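Local coordinates for protein post-proline cleaving enzyme (Rickettsia typhi, PDB 4HVT) that probably acts as a serine-type oligopeptidase that cleaves peptides after proline, pairing a beta-propeller with an alpha/beta-hydrolase domain, at residues M148-K153 and G180-G185; E547-Q552 and E558-K563; D594-K599 and N618-I623. One frame throughout, in Å; residues are numbered along the deposited sequence. Where two conformers were deposited one is given.

Interaction 1: residues M148-K153 and G180-G185; sequences MSFGGK and GKLLEG
Lys153 reaches across to Glu184 in a salt bridge, with NZ 2.7 Å from OE1. The ammonium meets that oxygen on its syn side, 19° out of the carboxylate plane, after the lysine chain bends at chi3 (-70°) to bring its end round to the acid. A second acid, Glu155, also pairs with NZ, so this lysine is shared between two carboxylates. Water extends the bridge on both oxygens of Glu184. One molecule donates to OE1 at 2.8 Å while accepting from the backbone N of Phe150, tying the carboxylate to the end of strand 143-150; another donates to OE2 at 2.7 Å and takes a weak bond from Lys153 NZ. OE1 is thus held by an ammonium and a water.

Phe150 lies beside the acid, its ring plane almost perpendicular to the carboxylate (83°). Glu184 OE2 comes to the ring's edge, in plane, 3.9 Å from CE2. Two residues earlier in the loop, the CD2 methyl of Leu182 meets Phe150 CE2 at 3.8 Å, the two side chains arriving from opposite directions; this contact is oblique to the ring. Between Phe150 and Lys153 the chain makes a type II' turn through Gly151 and Gly152. Ser149 OG donates to Gly151 O (2.8 Å) at the start of that turn.

The contact joins the end of a beta-propeller strand to the loop leading into strand 185-186 of the same blade. Strand 155-162 runs between strands 143-150 and 185-186, its Phe157 touching both Phe150 and Leu182, while strand 129-136 flanks the other side, where Arg132 binds Ser149 OG and Lys153 O. Gly152 hydrogen-bonds through its backbone to Asp679 and the Lys153 side chain touches Gln650, so the turn faces the hydrolase domain.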
ATOM      1  N   MET A 148       4.806  -2.294 -16.180  1.00 11.70           N
ATOM      2  CA  MET A 148       5.582  -3.493 -15.858  1.00 12.71           C
ATOM      3  C   MET A 148       6.856  -3.119 -15.117  1.00 12.61           C
ATOM      4  O   MET A 148       7.382  -2.007 -15.258  1.00 12.32           O
ATOM      5  CB  MET A 148       5.966  -4.264 -17.126  1.00 14.84           C
ATOM      6  CG  MET A 148       4.790  -4.846 -17.858  1.00 16.35           C
ATOM      7  SD  MET A 148       5.328  -5.582 -19.427  1.00 20.20           S
ATOM      8  CE  MET A 148       5.565  -4.232 -20.442  1.00 19.13           C
ATOM      9  N   SER A 149       7.354  -4.053 -14.323  1.00 12.45           N
ATOM     10  CA  SER A 149       8.663  -3.896 -13.698  1.00 12.93           C
ATOM     11  C   SER A 149       9.420  -5.209 -13.787  1.00 13.82           C
ATOM     12  O   SER A 149       8.836  -6.288 -13.959  1.00 13.93           O
ATOM     13  CB  SER A 149       8.496  -3.493 -12.233  1.00 12.66           C
ATOM     14  OG  SER A 149       7.779  -4.500 -11.495  1.00 12.35           O
ATOM     15  N   PHE A 150      10.736  -5.141 -13.650  1.00 14.15           N
ATOM     16  CA  PHE A 150      11.510  -6.372 -13.487  1.00 14.91           C
ATOM     17  C   PHE A 150      11.496  -6.719 -12.000  1.00 15.13           C
ATOM     18  O   PHE A 150      11.973  -5.954 -11.144  1.00 15.58           O
ATOM     19  CB  PHE A 150      12.926  -6.213 -14.039  1.00 15.31           C
ATOM     20  CG  PHE A 150      12.963  -5.968 -15.513  1.00 15.71           C
ATOM     21  CD1 PHE A 150      12.358  -6.862 -16.388  1.00 16.39           C
ATOM     22  CD2 PHE A 150      13.572  -4.824 -16.037  1.00 16.30           C
ATOM     23  CE1 PHE A 150      12.358  -6.636 -17.766  1.00 17.07           C
ATOM     24  CE2 PHE A 150      13.592  -4.603 -17.417  1.00 16.84           C
ATOM     25  CZ  PHE A 150      12.985  -5.507 -18.271  1.00 17.08           C
ATOM     26  N   GLY A 151      10.901  -7.864 -11.687  1.00 15.52           N
ATOM     27  CA  GLY A 151      10.684  -8.233 -10.270  1.00 15.34           C
ATOM     28  C   GLY A 151       9.972  -7.160  -9.487  1.00 14.75           C
ATOM     29  O   GLY A 151       9.096  -6.442 -10.036  1.00 14.53           O
ATOM     30  N   GLY A 152      10.378  -7.016  -8.223  1.00 14.59           N
ATOM     31  CA  GLY A 152       9.749  -6.083  -7.310  1.00 14.45           C
ATOM     32  C   GLY A 152      10.470  -4.752  -7.259  1.00 14.21           C
ATOM     33  O   GLY A 152      10.346  -4.015  -6.246  1.00 14.87           O
ATOM     34  N   LYS A 153      11.186  -4.389  -8.329  1.00 14.16           N
ATOM     35  CA  LYS A 153      11.738  -3.045  -8.366  1.00 13.98           C
ATOM     36  C   LYS A 153      10.625  -1.977  -8.332  1.00 12.29           C
ATOM     37  O   LYS A 153       9.500  -2.222  -8.798  1.00 11.47           O
ATOM     38  CB  LYS A 153      12.585  -2.826  -9.617  1.00 15.62           C
ATOM     39  CG  LYS A 153      13.883  -3.619  -9.600  1.00 17.90           C
ATOM     40  CD  LYS A 153      14.957  -3.052 -10.501  1.00 21.02           C
ATOM     41  CE  LYS A 153      14.595  -3.257 -11.946  1.00 22.68           C
ATOM     42  NZ  LYS A 153      15.604  -2.473 -12.702  1.00 24.39           N
ATOM     43  N   GLY A 180      17.569   1.049 -28.797  1.00 15.55           N
ATOM     44  CA  GLY A 180      16.760   0.001 -28.199  1.00 15.56           C
ATOM     45  C   GLY A 180      16.872  -0.111 -26.705  1.00 15.52           C
ATOM     46  O   GLY A 180      16.200  -0.961 -26.085  1.00 15.82           O
ATOM     47  N   LYS A 181      17.654   0.763 -26.087  1.00 15.69           N
ATOM     48  CA  LYS A 181      17.852   0.653 -24.638  1.00 16.02           C
ATOM     49  C   LYS A 181      16.579   1.058 -23.874  1.00 14.98           C
ATOM     50  O   LYS A 181      16.029   2.124 -24.056  1.00 14.20           O
ATOM     51  CB  LYS A 181      19.031   1.549 -24.265  1.00 16.64           C
ATOM     52  CG  LYS A 181      19.258   1.782 -22.773  1.00 17.36           C
ATOM     53  CD  LYS A 181      20.264   0.831 -22.216  1.00 18.81           C
ATOM     54  CE  LYS A 181      20.201   0.782 -20.665  1.00 19.57           C
ATOM     55  NZ  LYS A 181      20.922  -0.394 -20.212  1.00 20.48           N
ATOM     56  N   LEU A 182      16.148   0.215 -22.962  1.00 15.20           N
ATOM     57  CA  LEU A 182      14.946   0.464 -22.165  1.00 15.01           C
ATOM     58  C   LEU A 182      15.249   1.352 -20.958  1.00 14.95           C
ATOM     59  O   LEU A 182      16.195   1.070 -20.163  1.00 15.60           O
ATOM     60  CB  LEU A 182      14.411  -0.872 -21.665  1.00 15.29           C
ATOM     61  CG  LEU A 182      13.094  -0.816 -20.827  1.00 14.95           C
ATOM     62  CD1 LEU A 182      11.911  -0.399 -21.668  1.00 14.98           C
ATOM     63  CD2 LEU A 182      12.767  -2.151 -20.218  1.00 15.25           C
ATOM     64  N   LEU A 183      14.468   2.429 -20.831  1.00 14.42           N
ATOM     65  CA  LEU A 183      14.630   3.365 -19.764  1.00 14.42           C
ATOM     66  C   LEU A 183      13.616   3.031 -18.656  1.00 14.24           C
ATOM     67  O   LEU A 183      12.462   2.728 -18.954  1.00 14.98           O
ATOM     68  CB  LEU A 183      14.419   4.753 -20.289  1.00 14.41           C
ATOM     69  CG  LEU A 183      15.390   5.169 -21.409  1.00 15.62           C
ATOM     70  CD1 LEU A 183      14.859   6.448 -22.023  1.00 15.92           C
ATOM     71  CD2 LEU A 183      16.782   5.347 -20.892  1.00 16.22           C
ATOM     72  N   GLU A 184      14.080   3.002 -17.417  1.00 13.98           N
ATOM     73  CA  GLU A 184      13.235   2.702 -16.261  1.00 13.53           C
ATOM     74  C   GLU A 184      13.251   3.853 -15.301  1.00 12.51           C
ATOM     75  O   GLU A 184      14.229   4.599 -15.246  1.00 12.94           O
ATOM     76  CB  GLU A 184      13.743   1.461 -15.558  1.00 14.26           C
ATOM     77  CG  GLU A 184      13.684   0.194 -16.402  1.00 15.30           C
ATOM     78  CD  GLU A 184      14.436  -0.963 -15.752  1.00 16.81           C
ATOM     79  OE1 GLU A 184      14.075  -1.371 -14.644  1.00 16.59           O
ATOM     80  OE2 GLU A 184      15.475  -1.404 -16.296  1.00 18.88           O
ATOM     81  N   GLY A 185      12.191   4.011 -14.539  1.00 11.24           N
ATOM     82  CA  GLY A 185      12.133   5.065 -13.538  1.00 10.47           C
ATOM     83  C   GLY A 185      11.206   4.650 -12.414  1.00 10.15           C
ATOM     84  O   GLY A 185      10.223   3.964 -12.679  1.00  9.83           O
TER
HETATM   85  O   HOH W   1      11.674  -2.514 -13.864  1.00 12.77           O
HETATM   86  O   HOH W   2      17.159  -3.350 -15.460  1.00 31.65           O

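Interaction 2: residues E547-Q552 and E558-K563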
ATOM      1  N   GLU A 547       0.305  -5.001  26.701  1.00 20.12           N
ATOM      2  CA  GLU A 547       0.099  -5.198  28.145  1.00 22.03           C
ATOM      3  C   GLU A 547      -1.318  -5.563  28.457  1.00 22.46           C
ATOM      4  O   GLU A 547      -1.562  -6.359  29.392  1.00 22.92           O
ATOM      5  CB  GLU A 547       0.459  -3.917  28.896  1.00 23.51           C
ATOM      6  CG  GLU A 547       1.952  -3.679  28.900  1.00 24.77           C
ATOM      7  CD  GLU A 547       2.358  -2.378  29.530  1.00 27.40           C
ATOM      8  OE1 GLU A 547       1.651  -1.359  29.381  1.00 29.51           O
ATOM      9  OE2 GLU A 547       3.455  -2.365  30.135  1.00 31.21           O
ATOM     10  N   GLU A 548      -2.255  -5.004  27.705  1.00 22.59           N
ATOM     11  CA  GLU A 548      -3.643  -5.300  27.932  1.00 23.50           C
ATOM     12  C   GLU A 548      -3.965  -6.745  27.542  1.00 22.13           C
ATOM     13  O   GLU A 548      -4.769  -7.403  28.217  1.00 21.84           O
ATOM     14  CB  GLU A 548      -4.543  -4.278  27.231  1.00 25.53           C
ATOM     15  CG  GLU A 548      -6.012  -4.486  27.481  1.00 28.75           C
ATOM     16  CD  GLU A 548      -6.456  -4.061  28.874  1.00 33.34           C
ATOM     17  OE1 GLU A 548      -5.614  -3.814  29.795  1.00 39.99           O
ATOM     18  OE2 GLU A 548      -7.672  -3.975  29.067  1.00 37.08           O
ATOM     19  N   LEU A 549      -3.342  -7.249  26.478  1.00 20.28           N
ATOM     20  CA  LEU A 549      -3.546  -8.655  26.090  1.00 20.01           C
ATOM     21  C   LEU A 549      -3.080  -9.624  27.185  1.00 20.88           C
ATOM     22  O   LEU A 549      -3.684 -10.686  27.433  1.00 20.44           O
ATOM     23  CB  LEU A 549      -2.776  -8.957  24.793  1.00 19.61           C
ATOM     24  CG  LEU A 549      -3.210  -8.195  23.544  1.00 18.66           C
ATOM     25  CD1 LEU A 549      -2.226  -8.485  22.445  1.00 18.23           C
ATOM     26  CD2 LEU A 549      -4.617  -8.631  23.149  1.00 18.55           C
ATOM     27  N   ILE A 550      -1.990  -9.233  27.812  1.00 21.19           N
ATOM     28  CA  ILE A 550      -1.419 -10.017  28.900  1.00 22.63           C
ATOM     29  C   ILE A 550      -2.301  -9.864  30.135  1.00 23.78           C
ATOM     30  O   ILE A 550      -2.547 -10.845  30.827  1.00 24.97           O
ATOM     31  CB  ILE A 550       0.055  -9.589  29.129  1.00 22.80           C
ATOM     32  CG1 ILE A 550       0.898 -10.078  27.943  1.00 22.32           C
ATOM     33  CG2 ILE A 550       0.597 -10.134  30.454  1.00 24.06           C
ATOM     34  CD1 ILE A 550       2.242  -9.388  27.763  1.00 22.55           C
ATOM     35  N   LYS A 551      -2.754  -8.655  30.459  1.00 24.73           N
ATOM     36  CA  LYS A 551      -3.555  -8.448  31.704  1.00 26.69           C
ATOM     37  C   LYS A 551      -4.860  -9.258  31.655  1.00 26.72           C
ATOM     38  O   LYS A 551      -5.307  -9.834  32.657  1.00 27.13           O
ATOM     39  CB  LYS A 551      -3.853  -6.944  31.879  1.00 28.16           C
ATOM     40  CG  LYS A 551      -4.500  -6.503  33.193  1.00 30.45           C
ATOM     41  CD  LYS A 551      -4.268  -4.993  33.413  1.00 32.39           C
ATOM     42  CE  LYS A 551      -4.911  -4.467  34.711  1.00 33.63           C
ATOM     43  NZ  LYS A 551      -4.376  -5.117  35.913  1.00 34.99           N
ATOM     44  N   GLN A 552      -5.454  -9.307  30.474  1.00 25.92           N
ATOM     45  CA  GLN A 552      -6.689 -10.041  30.287  1.00 26.95           C
ATOM     46  C   GLN A 552      -6.528 -11.524  30.083  1.00 26.88           C
ATOM     47  O   GLN A 552      -7.512 -12.169  29.772  1.00 26.35           O
ATOM     48  CB  GLN A 552      -7.417  -9.513  29.097  1.00 28.05           C
ATOM     49  CG  GLN A 552      -7.796  -8.102  29.356  1.00 29.77           C
ATOM     50  CD  GLN A 552      -8.853  -7.676  28.426  1.00 32.25           C
ATOM     51  OE1 GLN A 552      -8.827  -8.010  27.244  1.00 33.18           O
ATOM     52  NE2 GLN A 552      -9.809  -6.921  28.941  1.00 36.63           N
ATOM     53  N   GLU A 558       5.713 -15.149  26.654  1.00 25.02           N
ATOM     54  CA  GLU A 558       6.224 -16.349  26.005  1.00 26.22           C
ATOM     55  C   GLU A 558       5.444 -16.794  24.782  1.00 25.03           C
ATOM     56  O   GLU A 558       6.010 -17.481  23.918  1.00 24.74           O
ATOM     57  CB  GLU A 558       6.301 -17.476  27.058  1.00 28.49           C
ATOM     58  CG  GLU A 558       5.931 -18.883  26.650  1.00 30.82           C
ATOM     59  CD  GLU A 558       6.039 -19.834  27.832  1.00 33.72           C
ATOM     60  OE1 GLU A 558       6.437 -19.356  28.910  1.00 36.62           O
ATOM     61  OE2 GLU A 558       5.727 -21.028  27.712  1.00 36.29           O
ATOM     62  N   TYR A 559       4.172 -16.376  24.709  1.00 23.58           N
ATOM     63  CA  TYR A 559       3.278 -16.789  23.672  1.00 22.63           C
ATOM     64  C   TYR A 559       2.945 -15.623  22.717  1.00 20.82           C
ATOM     65  O   TYR A 559       2.148 -15.828  21.802  1.00 20.92           O
ATOM     66  CB  TYR A 559       1.988 -17.361  24.284  1.00 23.26           C
ATOM     67  CG  TYR A 559       2.190 -18.707  24.938  1.00 25.01           C
ATOM     68  CD1 TYR A 559       2.101 -19.849  24.174  1.00 25.92           C
ATOM     69  CD2 TYR A 559       2.484 -18.833  26.280  1.00 26.28           C
ATOM     70  CE1 TYR A 559       2.268 -21.074  24.704  1.00 27.69           C
ATOM     71  CE2 TYR A 559       2.680 -20.085  26.841  1.00 27.81           C
ATOM     72  CZ  TYR A 559       2.569 -21.195  26.014  1.00 28.44           C
ATOM     73  OH  TYR A 559       2.712 -22.472  26.457  1.00 30.97           O
ATOM     74  N   LEU A 560       3.530 -14.440  22.971  1.00 19.71           N
ATOM     75  CA  LEU A 560       3.175 -13.215  22.233  1.00 18.83           C
ATOM     76  C   LEU A 560       4.197 -12.888  21.159  1.00 18.31           C
ATOM     77  O   LEU A 560       5.373 -12.552  21.443  1.00 18.74           O
ATOM     78  CB  LEU A 560       2.974 -12.025  23.185  1.00 18.71           C
ATOM     79  CG  LEU A 560       2.658 -10.710  22.478  1.00 18.00           C
ATOM     80  CD1 LEU A 560       1.422 -10.832  21.557  1.00 17.70           C
ATOM     81  CD2 LEU A 560       2.535  -9.555  23.481  1.00 18.17           C
ATOM     82  N   GLY A 561       3.742 -12.923  19.902  1.00 17.53           N
ATOM     83  CA  GLY A 561       4.597 -12.494  18.803  1.00 17.21           C
ATOM     84  C   GLY A 561       4.070 -11.232  18.150  1.00 16.49           C
ATOM     85  O   GLY A 561       2.890 -10.914  18.227  1.00 15.48           O
ATOM     86  N   ILE A 562       5.014 -10.464  17.619  1.00 16.21           N
ATOM     87  CA  ILE A 562       4.702  -9.198  17.037  1.00 15.86           C
ATOM     88  C   ILE A 562       5.281  -9.164  15.625  1.00 15.38           C
ATOM     89  O   ILE A 562       6.314  -9.760  15.363  1.00 15.04           O
ATOM     90  CB  ILE A 562       5.208  -7.995  17.864  1.00 15.87           C
ATOM     91  CG1 ILE A 562       6.711  -8.073  18.119  1.00 16.02           C
ATOM     92  CG2 ILE A 562       4.425  -7.879  19.166  1.00 16.16           C
ATOM     93  CD1 ILE A 562       7.257  -6.766  18.717  1.00 16.22           C
ATOM     94  N   LYS A 563       4.547  -8.536  14.719  1.00 15.09           N
ATOM     95  CA  LYS A 563       4.889  -8.531  13.277  1.00 15.80           C
ATOM     96  C   LYS A 563       4.626  -7.154  12.645  1.00 14.27           C
ATOM     97  O   LYS A 563       3.591  -6.564  12.905  1.00 13.64           O
ATOM     98  CB  LYS A 563       4.103  -9.673  12.625  1.00 17.84           C
ATOM     99  CG  LYS A 563       4.255  -9.844  11.141  1.00 20.19           C
ATOM    100  CD  LYS A 563       3.178 -10.816  10.608  1.00 21.68           C
ATOM    101  CE  LYS A 563       2.873 -10.620   9.128  1.00 23.23           C
ATOM    102  NZ  LYS A 563       2.195  -9.343   8.793  1.00 24.54           N
TER
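Ile550, in the last turn of helix 536-551, and Leu560, at the start of strand 560-565, bring the two backbones together, with their CA atoms 8.7 Å apart. The helix still closes its turns here, Lys551 N bonding to Glu547 O at 2.8 Å, and Gln552 is the first residue to leave helical angles. A short connection then returns the chain to the strand.

Three aliphatic side chains carry the contact, which is wholly apolar. Leu560 points toward the helix and divides its two methyls between neighbouring residues: CD1 meets Leu549 CD1 at 4.4 Å, and CD2 meets Ile550 CD1 at 4.3 Å. Ile550 reaches in with its extended CG1 branch (chi2 161°), which carries CD1 closer than its CB would suggest. These are ordinary methyl-to-methyl distances at the loose end of van der Waals contact.

The setting is an alpha/beta-hydrolase sheet, in which helix 536-551 lies against strand 560-565, the strand that leads toward the probable nucleophile elbow. The strand pairs in parallel with 480-483 and 585-589 on its two sides. Tyr464 of strand 461-469 also touches Leu549, while Phe583 and Leu482 pack on Leu560.

Interaction 3: residues D594-K599 and N618-I623; sequences DMIRYK and NDLLHI
Met595 and Ile623 form the tight part of this contact, in which a loop of the alpha/beta-hydrolase domain, following strand 585-589, lies against helix 617-626. Met595 CB touches Ile623 CG2 at 3.6 Å, where the CA atoms of the two residues are 6.8 Å apart. Ile623 CG2 also sits 3.8 Å from Met595 O, a carbonyl that the contact buries with no polar partner. Beyond CB the methionine turns off: bends at chi2 (-45°) and chi3 (-67°) lead its end away from the helix segment, and the residue also packs on Tyr611 and Tyr626.

The other part is looser and lies nearer to solvent. One helical turn before Ile623, Leu620 brings CD1 to within 4.2 Å of Ile596 CG2, the side chains crossing at a slant. Both residues are partly exposed, and Ile596 was modelled in two conformers, so this touch is the less certain of the two.

Within the loop, Asp594, whose OD2 binds Trp655 NE1, forms an Asx motif: its OD1 accepts from Arg597 N at 3.2 Å, the donor standing 63° out of the carboxylate plane.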
ATOM      1  N   ASP A 594      17.570   1.797  10.541  1.00 13.35           N
ATOM      2  CA  ASP A 594      18.746   2.674  10.817  1.00 13.84           C
ATOM      3  C   ASP A 594      18.334   4.149  10.720  1.00 13.56           C
ATOM      4  O   ASP A 594      18.460   4.775   9.678  1.00 13.18           O
ATOM      5  CB  ASP A 594      19.909   2.360   9.904  1.00 14.10           C
ATOM      6  CG  ASP A 594      21.183   3.149  10.278  1.00 14.75           C
ATOM      7  OD1 ASP A 594      21.091   4.121  11.069  1.00 14.47           O
ATOM      8  OD2 ASP A 594      22.270   2.778   9.768  1.00 15.72           O
ATOM      9  N   MET A 595      17.787   4.670  11.802  1.00 13.66           N
ATOM     10  CA  MET A 595      17.163   5.987  11.781  1.00 13.37           C
ATOM     11  C   MET A 595      18.196   7.140  11.841  1.00 13.81           C
ATOM     12  O   MET A 595      17.840   8.304  11.617  1.00 13.44           O
ATOM     13  CB  MET A 595      16.080   6.066  12.861  1.00 13.32           C
ATOM     14  CG  MET A 595      15.034   4.932  12.749  1.00 13.11           C
ATOM     15  SD  MET A 595      14.450   4.647  11.073  1.00 12.93           S
ATOM     16  CE  MET A 595      13.550   6.138  10.715  1.00 12.58           C
ATOM     17  N   ILE A 596      19.477   6.835  12.117  1.00 14.41           N
ATOM     18  CA  ILE A 596      20.515   7.853  11.965  0.50 14.68           C
ATOM     19  C   ILE A 596      20.883   8.082  10.482  1.00 14.43           C
ATOM     20  O   ILE A 596      21.082   9.240  10.045  1.00 14.30           O
ATOM     21  CB  ILE A 596      21.763   7.537  12.813  0.50 15.35           C
ATOM     22  CG1 ILE A 596      21.371   7.318  14.280  0.50 15.57           C
ATOM     23  CG2 ILE A 596      22.748   8.686  12.710  0.50 15.62           C
ATOM     24  CD1 ILE A 596      22.556   7.359  15.251  0.50 16.27           C
ATOM     25  N   ARG A 597      20.974   6.985   9.718  1.00 14.59           N
ATOM     26  CA  ARG A 597      21.514   7.000   8.359  1.00 14.56           C
ATOM     27  C   ARG A 597      20.461   6.802   7.273  1.00 13.53           C
ATOM     28  O   ARG A 597      20.815   6.706   6.113  1.00 12.77           O
ATOM     29  CB  ARG A 597      22.580   5.889   8.207  1.00 15.62           C
ATOM     30  CG  ARG A 597      23.748   6.086   9.177  1.00 16.97           C
ATOM     31  CD  ARG A 597      24.981   5.249   8.827  1.00 18.52           C
ATOM     32  NE  ARG A 597      25.458   5.407   7.482  1.00 19.11           N
ATOM     33  CZ  ARG A 597      26.174   4.516   6.788  1.00 20.19           C
ATOM     34  NH1 ARG A 597      26.569   3.387   7.327  1.00 21.01           N
ATOM     35  NH2 ARG A 597      26.526   4.788   5.540  1.00 20.64           N
ATOM     36  N   TYR A 598      19.193   6.800   7.651  1.00 13.18           N
ATOM     37  CA  TYR A 598      18.116   6.432   6.686  1.00 12.57           C
ATOM     38  C   TYR A 598      18.118   7.279   5.426  1.00 12.64           C
ATOM     39  O   TYR A 598      17.761   6.780   4.361  1.00 12.31           O
ATOM     40  CB  TYR A 598      16.693   6.360   7.294  1.00 12.15           C
ATOM     41  CG  TYR A 598      16.049   7.679   7.573  1.00 11.79           C
ATOM     42  CD1 TYR A 598      15.283   8.306   6.610  1.00 11.39           C
ATOM     43  CD2 TYR A 598      16.177   8.270   8.811  1.00 11.90           C
ATOM     44  CE1 TYR A 598      14.692   9.510   6.859  1.00 11.33           C
ATOM     45  CE2 TYR A 598      15.578   9.468   9.097  1.00 12.05           C
ATOM     46  CZ  TYR A 598      14.805  10.090   8.104  1.00 11.60           C
ATOM     47  OH  TYR A 598      14.180  11.285   8.314  1.00 11.91           O
ATOM     48  N   LYS A 599      18.561   8.544   5.520  1.00 13.18           N
ATOM     49  CA  LYS A 599      18.533   9.394   4.330  1.00 13.60           C
ATOM     50  C   LYS A 599      19.503   8.919   3.240  1.00 14.27           C
ATOM     51  O   LYS A 599      19.339   9.299   2.080  1.00 14.07           O
ATOM     52  CB  LYS A 599      18.855  10.873   4.633  1.00 13.88           C
ATOM     53  CG  LYS A 599      17.879  11.559   5.585  1.00 14.11           C
ATOM     54  CD  LYS A 599      18.131  13.046   5.829  1.00 14.35           C
ATOM     55  CE  LYS A 599      19.557  13.435   6.282  1.00 15.56           C
ATOM     56  NZ  LYS A 599      19.711  14.921   6.426  1.00 15.90           N
ATOM     57  N   ASN A 618      18.475  18.496  17.508  1.00 15.96           N
ATOM     58  CA  ASN A 618      17.325  18.168  18.369  1.00 16.40           C
ATOM     59  C   ASN A 618      16.583  16.966  17.872  1.00 15.81           C
ATOM     60  O   ASN A 618      16.172  16.150  18.694  1.00 15.85           O
ATOM     61  CB  ASN A 618      16.384  19.345  18.547  1.00 16.96           C
ATOM     62  CG  ASN A 618      15.448  19.150  19.721  1.00 17.55           C
ATOM     63  OD1 ASN A 618      15.873  19.258  20.879  1.00 19.02           O
ATOM     64  ND2 ASN A 618      14.164  18.917  19.424  1.00 17.27           N
ATOM     65  N   ASP A 619      16.427  16.797  16.568  1.00 15.37           N
ATOM     66  CA  ASP A 619      15.741  15.644  16.012  1.00 14.92           C
ATOM     67  C   ASP A 619      16.569  14.403  16.307  1.00 14.81           C
ATOM     68  O   ASP A 619      16.035  13.360  16.702  1.00 14.25           O
ATOM     69  CB  ASP A 619      15.569  15.729  14.480  1.00 14.97           C
ATOM     70  CG  ASP A 619      14.531  16.770  14.022  1.00 15.71           C
ATOM     71  OD1 ASP A 619      13.896  17.437  14.882  1.00 18.02           O
ATOM     72  OD2 ASP A 619      14.341  16.957  12.778  1.00 14.84           O
ATOM     73  N   LEU A 620      17.888  14.510  16.105  1.00 14.86           N
ATOM     74  CA  LEU A 620      18.759  13.371  16.352  1.00 15.27           C
ATOM     75  C   LEU A 620      18.697  12.903  17.819  1.00 16.29           C
ATOM     76  O   LEU A 620      18.788  11.728  18.074  1.00 15.76           O
ATOM     77  CB  LEU A 620      20.191  13.716  15.970  1.00 15.45           C
ATOM     78  CG  LEU A 620      21.255  12.667  16.188  1.00 15.58           C
ATOM     79  CD1 LEU A 620      21.049  11.457  15.316  1.00 15.12           C
ATOM     80  CD2 LEU A 620      22.654  13.269  15.984  1.00 16.07           C
ATOM     81  N   LEU A 621      18.628  13.852  18.767  1.00 17.23           N
ATOM     82  CA  LEU A 621      18.544  13.496  20.157  1.00 18.78           C
ATOM     83  C   LEU A 621      17.332  12.640  20.462  1.00 18.37           C
ATOM     84  O   LEU A 621      17.446  11.667  21.221  1.00 18.41           O
ATOM     85  CB  LEU A 621      18.538  14.747  21.057  1.00 20.17           C
ATOM     86  CG  LEU A 621      19.849  15.405  21.310  1.00 21.71           C
ATOM     87  CD1 LEU A 621      19.643  16.740  22.009  1.00 22.77           C
ATOM     88  CD2 LEU A 621      20.743  14.500  22.156  1.00 21.96           C
ATOM     89  N   HIS A 622      16.186  12.970  19.858  1.00 18.10           N
ATOM     90  CA  HIS A 622      14.953  12.191  20.040  1.00 18.26           C
ATOM     91  C   HIS A 622      15.061  10.882  19.314  1.00 17.28           C
ATOM     92  O   HIS A 622      14.659   9.846  19.820  1.00 17.06           O
ATOM     93  CB  HIS A 622      13.729  12.998  19.579  1.00 19.25           C
ATOM     94  CG  HIS A 622      13.386  14.127  20.487  1.00 21.53           C
ATOM     95  ND1 HIS A 622      12.585  13.969  21.605  1.00 23.96           N
ATOM     96  CD2 HIS A 622      13.812  15.412  20.502  1.00 23.08           C
ATOM     97  CE1 HIS A 622      12.525  15.118  22.258  1.00 25.39           C
ATOM     98  NE2 HIS A 622      13.233  16.014  21.589  1.00 25.58           N
ATOM     99  N   ILE A 623      15.603  10.892  18.105  1.00 16.45           N
ATOM    100  CA  ILE A 623      15.671   9.670  17.327  1.00 15.84           C
ATOM    101  C   ILE A 623      16.561   8.645  18.048  1.00 16.50           C
ATOM    102  O   ILE A 623      16.263   7.483  18.146  1.00 15.71           O
ATOM    103  CB  ILE A 623      16.201   9.962  15.899  1.00 15.50           C
ATOM    104  CG1 ILE A 623      15.142  10.611  15.027  1.00 14.86           C
ATOM    105  CG2 ILE A 623      16.751   8.696  15.259  1.00 15.61           C
ATOM    106  CD1 ILE A 623      15.738  11.110  13.732  1.00 14.80           C
TER

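Interaction 1 belongs to the propeller and the other two to the hydrolase domain; none touches another, the nearest atoms being about 15 Å apart for interactions 2 and 3 and 17 to 18 Å for the other pairs. Interaction 1 is a surface contact joining a strand end to a loop, and it combines a salt bridge, bridging water and a small apolar touch. Interaction 2 is buried between a helix and a strand of the central sheet and uses methyl groups alone. Interaction 3 is intermediate: apolar across the contact and partly buried, while the polar groups of the loop bond within it and to other parts of the chain. Interactions 1 and 2 lie on opposite sides of the chain's centre.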